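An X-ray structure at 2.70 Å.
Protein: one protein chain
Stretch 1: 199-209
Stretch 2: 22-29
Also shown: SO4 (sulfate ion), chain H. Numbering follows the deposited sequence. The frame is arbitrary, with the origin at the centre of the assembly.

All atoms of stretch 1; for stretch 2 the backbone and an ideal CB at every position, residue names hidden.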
# COMPACT_ATOMS: atom_id res chain seq x y z
N ILE A 199 18.31 -13.88 -15.39
CA ILE A 199 19.75 -14.12 -15.31
C ILE A 199 20.48 -12.85 -14.92
O ILE A 199 20.76 -12.00 -15.77
CB ILE A 199 20.33 -14.62 -16.63
CG1 ILE A 199 19.57 -15.82 -17.16
CG2 ILE A 199 21.80 -14.95 -16.44
CD1 ILE A 199 19.56 -16.96 -16.19
N LEU A 200 20.77 -12.69 -13.63
CA LEU A 200 21.35 -11.44 -13.12
C LEU A 200 22.61 -10.99 -13.86
O LEU A 200 22.82 -9.80 -14.07
CB LEU A 200 21.66 -11.54 -11.63
CG LEU A 200 20.48 -11.76 -10.69
CD1 LEU A 200 20.96 -11.89 -9.25
CD2 LEU A 200 19.44 -10.64 -10.84
N ASP A 201 23.45 -11.94 -14.26
CA ASP A 201 24.70 -11.63 -14.95
C ASP A 201 24.47 -10.92 -16.28
O ASP A 201 25.24 -10.04 -16.64
CB ASP A 201 25.50 -12.92 -15.20
CG ASP A 201 26.05 -13.51 -13.93
OD1 ASP A 201 27.29 -13.45 -13.75
OD2 ASP A 201 25.25 -14.02 -13.11
N GLU A 202 23.41 -11.31 -17.00
CA GLU A 202 23.03 -10.61 -18.22
C GLU A 202 22.14 -9.38 -17.95
O GLU A 202 22.36 -8.31 -18.53
CB GLU A 202 22.32 -11.55 -19.19
CG GLU A 202 21.86 -10.85 -20.46
CD GLU A 202 21.07 -11.78 -21.37
OE1 GLU A 202 20.65 -12.85 -20.89
OE2 GLU A 202 20.89 -11.45 -22.57
N LEU A 203 21.16 -9.54 -17.07
CA LEU A 203 20.11 -8.55 -16.88
C LEU A 203 20.52 -7.34 -16.03
O LEU A 203 20.08 -6.21 -16.28
CB LEU A 203 18.84 -9.20 -16.31
CG LEU A 203 17.72 -9.54 -17.29
CD1 LEU A 203 17.46 -8.35 -18.21
CD2 LEU A 203 18.05 -10.77 -18.08
N LEU A 204 21.36 -7.57 -15.02
CA LEU A 204 21.84 -6.46 -14.20
C LEU A 204 22.62 -5.40 -14.98
O LEU A 204 22.41 -4.21 -14.77
CB LEU A 204 22.62 -6.94 -12.97
CG LEU A 204 21.72 -7.45 -11.85
CD1 LEU A 204 22.47 -7.62 -10.54
CD2 LEU A 204 20.54 -6.50 -11.68
N PRO A 205 23.51 -5.81 -15.88
CA PRO A 205 24.09 -4.77 -16.74
C PRO A 205 23.06 -3.94 -17.51
O PRO A 205 23.16 -2.71 -17.53
CB PRO A 205 24.98 -5.58 -17.69
CG PRO A 205 25.40 -6.73 -16.85
CD PRO A 205 24.21 -7.10 -16.03
N ILE A 206 22.07 -4.60 -18.11
CA ILE A 206 20.98 -3.95 -18.83
C ILE A 206 20.25 -2.92 -17.98
O ILE A 206 19.87 -1.86 -18.45
CB ILE A 206 19.98 -5.01 -19.38
CG1 ILE A 206 20.56 -5.70 -20.62
CG2 ILE A 206 18.59 -4.39 -19.65
CD1 ILE A 206 19.91 -7.01 -20.99
N SER A 207 20.06 -3.24 -16.70
CA SER A 207 19.39 -2.29 -15.81
C SER A 207 20.21 -1.02 -15.63
O SER A 207 19.64 0.06 -15.54
CB SER A 207 19.00 -2.93 -14.47
OG SER A 207 20.11 -3.13 -13.63
N ILE A 208 21.54 -1.14 -15.60
CA ILE A 208 22.39 0.07 -15.60
C ILE A 208 22.06 0.92 -16.83
O ILE A 208 21.99 2.15 -16.75
CB ILE A 208 23.92 -0.23 -15.59
CG1 ILE A 208 24.35 -1.14 -14.43
CG2 ILE A 208 24.72 1.05 -15.57
CD1 ILE A 208 23.86 -0.74 -13.08
N GLU A 209 21.84 0.25 -17.97
CA GLU A 209 21.60 0.92 -19.25
C GLU A 209 20.22 1.59 -19.31
O GLU A 209 20.05 2.60 -20.00
CB GLU A 209 21.76 -0.05 -20.44
CG GLU A 209 23.16 -0.65 -20.55
CD GLU A 209 24.24 0.42 -20.76
OE1 GLU A 209 23.95 1.39 -21.51
OE2 GLU A 209 25.35 0.27 -20.17
N UNK A 22 22.55 -6.56 0.37
CA UNK A 22 21.88 -7.61 -0.38
C UNK A 22 22.56 -8.13 -1.63
O UNK A 22 23.65 -7.69 -1.99
CB UNK A 22 20.49 -7.10 -0.78
N UNK A 23 21.91 -9.08 -2.30
CA UNK A 23 22.51 -9.76 -3.44
C UNK A 23 22.71 -8.81 -4.63
O UNK A 23 23.85 -8.52 -5.02
CB UNK A 23 21.64 -10.95 -3.86
N UNK A 24 21.62 -8.32 -5.20
CA UNK A 24 21.67 -7.38 -6.32
C UNK A 24 22.45 -6.08 -6.04
O UNK A 24 23.28 -5.63 -6.86
CB UNK A 24 20.24 -7.02 -6.73
N UNK A 25 22.19 -5.47 -4.88
CA UNK A 25 22.85 -4.24 -4.49
C UNK A 25 24.36 -4.38 -4.43
O UNK A 25 25.11 -3.48 -4.83
CB UNK A 25 22.32 -3.77 -3.13
N UNK A 26 24.80 -5.53 -3.91
CA UNK A 26 26.21 -5.88 -3.93
C UNK A 26 26.74 -6.06 -5.34
O UNK A 26 27.83 -5.58 -5.65
CB UNK A 26 26.44 -7.16 -3.12
N UNK A 27 25.97 -6.74 -6.18
CA UNK A 27 26.38 -6.99 -7.56
C UNK A 27 26.48 -5.71 -8.36
O UNK A 27 27.42 -5.53 -9.15
CB UNK A 27 25.40 -7.95 -8.24
N UNK A 28 25.52 -4.82 -8.14
CA UNK A 28 25.49 -3.51 -8.78
C UNK A 28 26.78 -2.74 -8.55
O UNK A 28 27.37 -2.24 -9.51
CB UNK A 28 24.30 -2.70 -8.26
N UNK A 29 27.18 -2.66 -7.28
CA UNK A 29 28.36 -1.92 -6.87
C UNK A 29 29.58 -2.39 -7.64
O UNK A 29 30.38 -1.59 -8.14
CB UNK A 29 28.59 -2.07 -5.36
S SO4 H . 18.98 -10.49 -0.23
O1 SO4 H . 18.06 -11.37 -0.95
O2 SO4 H . 18.16 -9.51 0.49
O3 SO4 H . 19.86 -9.80 -1.18
O4 SO4 H . 19.83 -11.23 0.72

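Position 22 immediately precedes the helix, with phi/psi of -92/-179. An ideal CB here finds no close neighbour in stretch 1 but would lie 2.8 Å from O3 of the sulfate, a clash while the ion keeps its place. A residue without a side chain suits best, and the deposited residue is Gly22, the N-cap, whose CA lies 3.1 Å from sulfate O3.

Position 23 opens the helix. Its backbone N gives the sulfate a very short hydrogen bond, N to O3 2.4 Å at an N-H...O angle of 161°, available to any residue but proline. CA-to-CB points sideways and the ideal CB has no neighbour in stretch 1 within 5.5 Å, so only a long side chain could reach Leu200; a large aromatic, methionine or leucine are candidates. The residue is Trp23, with chi1 t. Its six-membered ring receives Leu200 CD1 over one face, 3.6 Å from the ring centroid and 9° off the normal, a CH-pi contact.

At position 24 CA-to-CB is again sideways, but the ideal CB is 4.5 Å from Leu204 CD1, and the delta carbons of Leu200 and Leu204 offer an apolar surface with no polar partner. Isoleucine, valine, leucine or methionine would fit. Ile24 is deposited: its CD1 packs 4.0 Å from Leu200 CD2 and its CG2 4.0 Å from Leu204 CD2.

Position 25 points away from stretch 1, and almost any helix-compatible residue would suit; Gly25 is deposited. Position 26 is out of reach, and its ideal CB is crowded by Gly22 O at 3.0 Å, which favours a residue without CB. It is Gly26, whose N donates a hydrogen bond to Gly22 O (3.1 Å).

Position 27 points toward stretch 1, its ideal CB 3.7 Å from Leu204 CD1. Even alanine would touch; a longer apolar chain could also reach Leu200. In Leu27 (chi1 m, chi2 t) CB lies 3.8 Å from Leu204 CD1 and CD1 4.0 Å from Leu200 CD1.

Position 28 points sideways, its ideal CB 5.2 Å from Ile208 CD1, too far for alanine to pack closely. The bond from Ser207 OG to Leu204 O (2.8 Å) accounts for that donor, so a polar side chain is not ruled out, but Ile208 CD1 makes leucine, methionine or phenylalanine the simpler fit. Leu28, with chi1 m and chi2 t, brings CD2 to 3.7 Å from Ile208 CD1.

Position 29 is out of reach, so stretch 1 sets no preference; Gly29 is deposited, its N making a weak hydrogen bond to Gly25 O (3.3 Å).

Stretch 2 22-29: GWIGGLLG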
# COMPACT_ATOMS: atom_id res chain seq x y z
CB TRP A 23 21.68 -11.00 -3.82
CG TRP A 23 22.31 -11.94 -4.85
CD1 TRP A 23 23.61 -11.93 -5.28
CD2 TRP A 23 21.67 -13.01 -5.55
NE1 TRP A 23 23.81 -12.92 -6.21
CE2 TRP A 23 22.63 -13.60 -6.39
CE3 TRP A 23 20.37 -13.53 -5.54
CZ2 TRP A 23 22.34 -14.68 -7.23
CZ3 TRP A 23 20.08 -14.60 -6.37
CH2 TRP A 23 21.05 -15.16 -7.21
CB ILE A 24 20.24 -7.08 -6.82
CG1 ILE A 24 19.67 -8.33 -7.50
CG2 ILE A 24 20.21 -5.89 -7.79
CD1 ILE A 24 18.24 -8.14 -7.99
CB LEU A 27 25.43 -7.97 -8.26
CG LEU A 27 25.50 -9.39 -7.68
CD1 LEU A 27 24.54 -10.32 -8.42
CD2 LEU A 27 26.95 -9.93 -7.69
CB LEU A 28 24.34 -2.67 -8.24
CG LEU A 28 22.97 -2.96 -8.82
CD1 LEU A 28 21.97 -1.88 -8.35
CD2 LEU A 28 23.10 -3.03 -10.33
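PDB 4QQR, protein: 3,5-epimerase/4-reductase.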